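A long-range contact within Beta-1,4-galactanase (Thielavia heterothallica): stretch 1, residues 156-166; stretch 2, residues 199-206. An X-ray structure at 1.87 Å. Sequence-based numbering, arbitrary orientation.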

ATOM      1  N   LEU A 156     -16.599  -1.331  12.160  1.00 15.05           N
ATOM      2  CA  LEU A 156     -15.911  -0.181  11.593  1.00 14.73           C
ATOM      3  C   LEU A 156     -15.627  -0.395  10.106  1.00 14.20           C
ATOM      4  O   LEU A 156     -15.894   0.487   9.284  1.00 14.24           O
ATOM      5  N   LEU A 157     -15.096  -1.564   9.758  1.00 13.50           N
ATOM      6  CA  LEU A 157     -14.784  -1.856   8.361  1.00 13.39           C
ATOM      7  C   LEU A 157     -16.048  -1.871   7.500  1.00 13.99           C
ATOM      8  O   LEU A 157     -16.023  -1.449   6.338  1.00 13.62           O
ATOM      9  N   HIS A 158     -17.156  -2.340   8.070  1.00 14.28           N
ATOM     10  CA  HIS A 158     -18.425  -2.368   7.340  1.00 15.50           C
ATOM     11  C   HIS A 158     -18.836  -0.933   7.015  1.00 15.39           C
ATOM     12  O   HIS A 158     -19.281  -0.637   5.903  1.00 15.73           O
ATOM     13  N   SER A 159     -18.680  -0.043   7.991  1.00 15.19           N
ATOM     14  CA  SER A 159     -19.028   1.361   7.811  1.00 15.07           C
ATOM     15  C   SER A 159     -18.142   2.023   6.764  1.00 15.10           C
ATOM     16  O   SER A 159     -18.629   2.786   5.928  1.00 14.16           O
ATOM     17  N   ALA A 160     -16.842   1.737   6.819  1.00 14.64           N
ATOM     18  CA  ALA A 160     -15.892   2.306   5.865  1.00 14.84           C
ATOM     19  C   ALA A 160     -16.220   1.826   4.453  1.00 14.54           C
ATOM     20  O   ALA A 160     -16.259   2.614   3.509  1.00 14.42           O
ATOM     21  N   ALA A 161     -16.455   0.529   4.314  1.00 14.30           N
ATOM     22  CA  ALA A 161     -16.778  -0.044   3.015  1.00 15.19           C
ATOM     23  C   ALA A 161     -18.017   0.619   2.419  1.00 15.70           C
ATOM     24  O   ALA A 161     -18.031   0.979   1.244  1.00 15.72           O
ATOM     25  N   TRP A 162     -19.057   0.788   3.226  1.00 16.23           N
ATOM     26  CA  TRP A 162     -20.268   1.406   2.711  1.00 16.80           C
ATOM     27  C   TRP A 162     -20.146   2.906   2.501  1.00 16.58           C
ATOM     28  O   TRP A 162     -20.951   3.501   1.795  1.00 16.57           O
ATOM     29  N   GLY A 163     -19.131   3.513   3.105  1.00 16.35           N
ATOM     30  CA  GLY A 163     -18.911   4.932   2.892  1.00 16.24           C
ATOM     31  C   GLY A 163     -18.482   5.060   1.438  1.00 15.99           C
ATOM     32  O   GLY A 163     -18.763   6.056   0.771  1.00 16.29           O
ATOM     33  N   ILE A 164     -17.798   4.031   0.945  1.00 15.55           N
ATOM     34  CA  ILE A 164     -17.341   3.996  -0.442  1.00 15.40           C
ATOM     35  C   ILE A 164     -18.514   3.641  -1.353  1.00 15.84           C
ATOM     36  O   ILE A 164     -18.773   4.323  -2.350  1.00 15.67           O
ATOM     37  N   LYS A 165     -19.217   2.568  -1.001  1.00 15.35           N
ATOM     38  CA  LYS A 165     -20.357   2.096  -1.781  1.00 16.05           C
ATOM     39  C   LYS A 165     -21.483   3.124  -1.933  1.00 16.49           C
ATOM     40  O   LYS A 165     -22.171   3.144  -2.956  1.00 16.49           O
ATOM     41  N   ASP A 166     -21.677   3.971  -0.925  1.00 16.13           N
ATOM     42  CA  ASP A 166     -22.730   4.986  -0.993  1.00 16.69           C
ATOM     43  C   ASP A 166     -22.254   6.292  -1.623  1.00 16.36           C
ATOM     44  O   ASP A 166     -23.035   7.233  -1.764  1.00 16.12           O
ATOM     45  N   GLY A 199     -20.198 -11.298  11.407  1.00 24.86           N
ATOM     46  CA  GLY A 199     -21.440 -11.141  10.674  1.00 25.92           C
ATOM     47  C   GLY A 199     -21.717  -9.761  10.101  1.00 26.32           C
ATOM     48  O   GLY A 199     -22.410  -9.646   9.089  1.00 27.85           O
ATOM     49  N   THR A 200     -21.198  -8.713  10.735  1.00 25.71           N
ATOM     50  CA  THR A 200     -21.419  -7.354  10.248  1.00 25.07           C
ATOM     51  C   THR A 200     -20.682  -7.125   8.932  1.00 24.38           C
ATOM     52  O   THR A 200     -21.297  -6.760   7.929  1.00 24.58           O
ATOM     53  N   LEU A 201     -19.369  -7.331   8.930  1.00 23.08           N
ATOM     54  CA  LEU A 201     -18.603  -7.183   7.698  1.00 22.24           C
ATOM     55  C   LEU A 201     -18.781  -8.487   6.935  1.00 21.91           C
ATOM     56  O   LEU A 201     -18.445  -9.557   7.442  1.00 21.81           O
ATOM     57  N   GLU A 202     -19.326  -8.404   5.729  1.00 22.31           N
ATOM     58  CA  GLU A 202     -19.538  -9.595   4.913  1.00 23.10           C
ATOM     59  C   GLU A 202     -18.451  -9.706   3.857  1.00 22.26           C
ATOM     60  O   GLU A 202     -17.830  -8.709   3.498  1.00 20.95           O
ATOM     61  N   LEU A 203     -18.228 -10.919   3.359  1.00 22.05           N
ATOM     62  CA  LEU A 203     -17.222 -11.130   2.328  1.00 22.29           C
ATOM     63  C   LEU A 203     -17.521 -10.253   1.121  1.00 22.11           C
ATOM     64  O   LEU A 203     -16.608  -9.785   0.444  1.00 22.34           O
ATOM     65  N   SER A 204     -18.806 -10.034   0.860  1.00 21.49           N
ATOM     66  CA  SER A 204     -19.229  -9.217  -0.269  1.00 21.16           C
ATOM     67  C   SER A 204     -18.958  -7.728  -0.070  1.00 20.31           C
ATOM     68  O   SER A 204     -19.084  -6.947  -1.014  1.00 20.65           O
ATOM     69  N   ASP A 205     -18.587  -7.330   1.146  1.00 19.39           N
ATOM     70  CA  ASP A 205     -18.322  -5.919   1.419  1.00 18.36           C
ATOM     71  C   ASP A 205     -16.984  -5.425   0.876  1.00 17.42           C
ATOM     72  O   ASP A 205     -16.784  -4.225   0.730  1.00 17.13           O
ATOM     73  N   PHE A 206     -16.056  -6.336   0.601  1.00 16.60           N
ATOM     74  CA  PHE A 206     -14.772  -5.920   0.044  1.00 15.67           C
ATOM     75  C   PHE A 206     -14.366  -6.822  -1.111  1.00 15.49           C
ATOM     76  O   PHE A 206     -14.923  -7.908  -1.289  1.00 15.34           O
TER

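A buried carboxylate is tolerated in a protein interior when its oxygens find enough donors, and the contact between these two stretches of the galactanase is a compact example. Stretch 1 is helical from Leu156 to Lys165; stretch 2 is an irregular segment with a short 3-10 turn at residues 203-205. Together they bury a modest 349 Å², and three residues, Asp205, His158 and Leu201, account for the largest shares.

Asp205 is the centre of the arrangement. Its CA-to-CB bond runs sideways to the helix, but with chi1 in the m well (-72°) the carboxylate comes nearer and meets two aromatic donors one helical turn apart. ND1 of His158 donates to OD2 of Asp205 at 3.0 Å, and NE1 of Trp162 donates to OD1 of Asp205, also at 3.0 Å. In both cases the oxygen lies at the ring edge, near the ring plane, where an N-H group points. OD2 of Asp205 also accepts a nearly straight bond from the backbone N of Glu202, at 2.7 Å, while the backbone N of Asp205 donates to O of Glu202 at 2.8 Å. The carboxylate thus braces its own turn while it holds the helix.

The two ring donors reach it differently. His158 is t at chi1 (179°), whereas Trp162 is m (-78°); its CB also leaves sideways, and the indole end comes closer to stretch 2. A short distance alone does not make a hydrogen bond: ND1 of His158 is 3.2 Å from O of Thr200, but the angle is poor.

Leu201 supplies the apolar counterpart. Its t,p rotamer (178°, 70°) brings the end of the side chain nearer the helix, where CD1 lies 3.8 Å from N of His158 and CD2 lies 4.0 Å from CB of Leu157. Leu157 points toward stretch 2 and is m,t. One turn on, Ala161 also points toward it, and its CB packs against the backbone of the 3-10 turn, 3.6 Å from O of Asp205.

At the last helical residue, water takes over from direct bonding. Lys165 points toward stretch 2 in an extended m,t,t conformation with a final m turn, passing Asp205 with CE 3.3 Å from O of that residue. Its NZ remains 3.7 Å from O of Ser204, and two waters bridge the gap. Water 1 accepts from NZ of Lys165 (2.7 Å) and donates to O of Ser204 (2.8 Å); water 2 repeats the pattern at 3.0 and 3.3 Å.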

ATOM      1  CB  LEU A 156     -14.604   0.077  12.354  1.00 14.60           C
ATOM      2  CG  LEU A 156     -14.756   0.599  13.789  1.00 14.72           C
ATOM      3  CD1 LEU A 156     -13.406   0.567  14.497  1.00 14.82           C
ATOM      4  CD2 LEU A 156     -15.313   2.019  13.765  1.00 14.02           C
ATOM      5  CB  LEU A 157     -14.031  -3.188   8.250  1.00 12.33           C
ATOM      6  CG  LEU A 157     -12.637  -3.168   8.895  1.00 12.60           C
ATOM      7  CD1 LEU A 157     -11.992  -4.537   8.784  1.00 12.18           C
ATOM      8  CD2 LEU A 157     -11.770  -2.116   8.212  1.00 12.04           C
ATOM      9  CB  HIS A 158     -19.515  -3.043   8.182  1.00 16.57           C
ATOM     10  CG  HIS A 158     -20.856  -3.093   7.514  1.00 18.29           C
ATOM     11  ND1 HIS A 158     -21.129  -3.923   6.446  1.00 19.07           N
ATOM     12  CD2 HIS A 158     -22.001  -2.413   7.763  1.00 18.39           C
ATOM     13  CE1 HIS A 158     -22.384  -3.753   6.068  1.00 18.65           C
ATOM     14  NE2 HIS A 158     -22.935  -2.844   6.851  1.00 18.79           N
ATOM     15  CB  SER A 159     -18.904   2.115   9.135  1.00 15.49           C
ATOM     16  OG  SER A 159     -19.867   1.653  10.069  1.00 17.54           O
ATOM     17  CB  ALA A 160     -14.464   1.902   6.236  1.00 14.35           C
ATOM     18  CB  ALA A 161     -17.004  -1.542   3.141  1.00 14.59           C
ATOM     19  CB  TRP A 162     -21.466   1.047   3.589  1.00 17.57           C
ATOM     20  CG  TRP A 162     -21.914  -0.336   3.265  1.00 19.20           C
ATOM     21  CD1 TRP A 162     -21.437  -1.503   3.796  1.00 19.38           C
ATOM     22  CD2 TRP A 162     -22.810  -0.714   2.212  1.00 19.58           C
ATOM     23  NE1 TRP A 162     -21.974  -2.583   3.131  1.00 19.41           N
ATOM     24  CE2 TRP A 162     -22.819  -2.127   2.156  1.00 19.92           C
ATOM     25  CE3 TRP A 162     -23.600   0.006   1.306  1.00 20.24           C
ATOM     26  CZ2 TRP A 162     -23.591  -2.834   1.229  1.00 20.26           C
ATOM     27  CZ3 TRP A 162     -24.366  -0.696   0.383  1.00 20.32           C
ATOM     28  CH2 TRP A 162     -24.355  -2.103   0.353  1.00 20.48           C
ATOM     29  CB  ILE A 164     -16.239   2.928  -0.653  1.00 15.42           C
ATOM     30  CG1 ILE A 164     -14.991   3.289   0.158  1.00 15.24           C
ATOM     31  CG2 ILE A 164     -15.896   2.813  -2.134  1.00 14.97           C
ATOM     32  CD1 ILE A 164     -14.377   4.611  -0.234  1.00 17.09           C
ATOM     33  CB  LYS A 165     -20.906   0.806  -1.166  1.00 16.42           C
ATOM     34  CG  LYS A 165     -19.940  -0.379  -1.272  1.00 17.47           C
ATOM     35  CD  LYS A 165     -20.446  -1.586  -0.493  1.00 17.68           C
ATOM     36  CE  LYS A 165     -19.445  -2.729  -0.522  1.00 18.69           C
ATOM     37  NZ  LYS A 165     -19.273  -3.310  -1.891  1.00 19.44           N
ATOM     38  CB  ASP A 166     -23.286   5.297   0.402  1.00 16.48           C
ATOM     39  CG  ASP A 166     -24.081   4.144   0.992  1.00 17.13           C
ATOM     40  OD1 ASP A 166     -24.499   3.246   0.234  1.00 17.71           O
ATOM     41  OD2 ASP A 166     -24.302   4.145   2.220  1.00 16.91           O
ATOM     42  CB  THR A 200     -20.969  -6.310  11.282  1.00 25.43           C
ATOM     43  OG1 THR A 200     -19.623  -6.585  11.686  1.00 26.22           O
ATOM     44  CG2 THR A 200     -21.879  -6.350  12.502  1.00 26.10           C
ATOM     45  CB  LEU A 201     -17.114  -6.969   7.989  1.00 21.33           C
ATOM     46  CG  LEU A 201     -16.243  -6.841   6.731  1.00 20.83           C
ATOM     47  CD1 LEU A 201     -16.538  -5.519   6.035  1.00 20.49           C
ATOM     48  CD2 LEU A 201     -14.772  -6.918   7.101  1.00 20.75           C
ATOM     49  CB  GLU A 202     -20.895  -9.531   4.214  1.00 24.61           C
ATOM     50  CG  GLU A 202     -22.082  -9.419   5.147  1.00 27.24           C
ATOM     51  CD  GLU A 202     -23.391  -9.548   4.404  1.00 28.55           C
ATOM     52  OE1 GLU A 202     -23.647 -10.633   3.840  1.00 30.27           O
ATOM     53  OE2 GLU A 202     -24.161  -8.566   4.374  1.00 30.25           O
ATOM     54  CB  LEU A 203     -17.189 -12.596   1.885  1.00 22.91           C
ATOM     55  CG  LEU A 203     -16.079 -13.476   2.462  1.00 23.71           C
ATOM     56  CD1 LEU A 203     -16.118 -14.831   1.783  1.00 24.33           C
ATOM     57  CD2 LEU A 203     -14.720 -12.821   2.248  1.00 23.74           C
ATOM     58  CB  SER A 204     -20.720  -9.426  -0.544  1.00 21.21           C
ATOM     59  OG  SER A 204     -21.511  -8.967   0.538  1.00 21.75           O
ATOM     60  CB  ASP A 205     -18.403  -5.618   2.920  1.00 19.40           C
ATOM     61  CG  ASP A 205     -19.831  -5.654   3.456  1.00 20.64           C
ATOM     62  OD1 ASP A 205     -20.766  -5.268   2.719  1.00 20.12           O
ATOM     63  OD2 ASP A 205     -20.019  -6.047   4.628  1.00 21.39           O
ATOM     64  CB  PHE A 206     -13.675  -5.846   1.124  1.00 15.41           C
ATOM     65  CG  PHE A 206     -13.302  -7.166   1.728  1.00 15.17           C
ATOM     66  CD1 PHE A 206     -14.169  -7.826   2.590  1.00 15.04           C
ATOM     67  CD2 PHE A 206     -12.060  -7.736   1.458  1.00 15.26           C
ATOM     68  CE1 PHE A 206     -13.806  -9.035   3.178  1.00 15.56           C
ATOM     69  CE2 PHE A 206     -11.684  -8.945   2.040  1.00 15.75           C
ATOM     70  CZ  PHE A 206     -12.558  -9.597   2.903  1.00 16.23           C
TER
HETATM   71  O   HOH W   1     -17.388  -5.238  -2.424  1.00 22.89           O
HETATM   72  O   HOH W   2     -21.694  -5.146  -1.772  1.00 36.43           O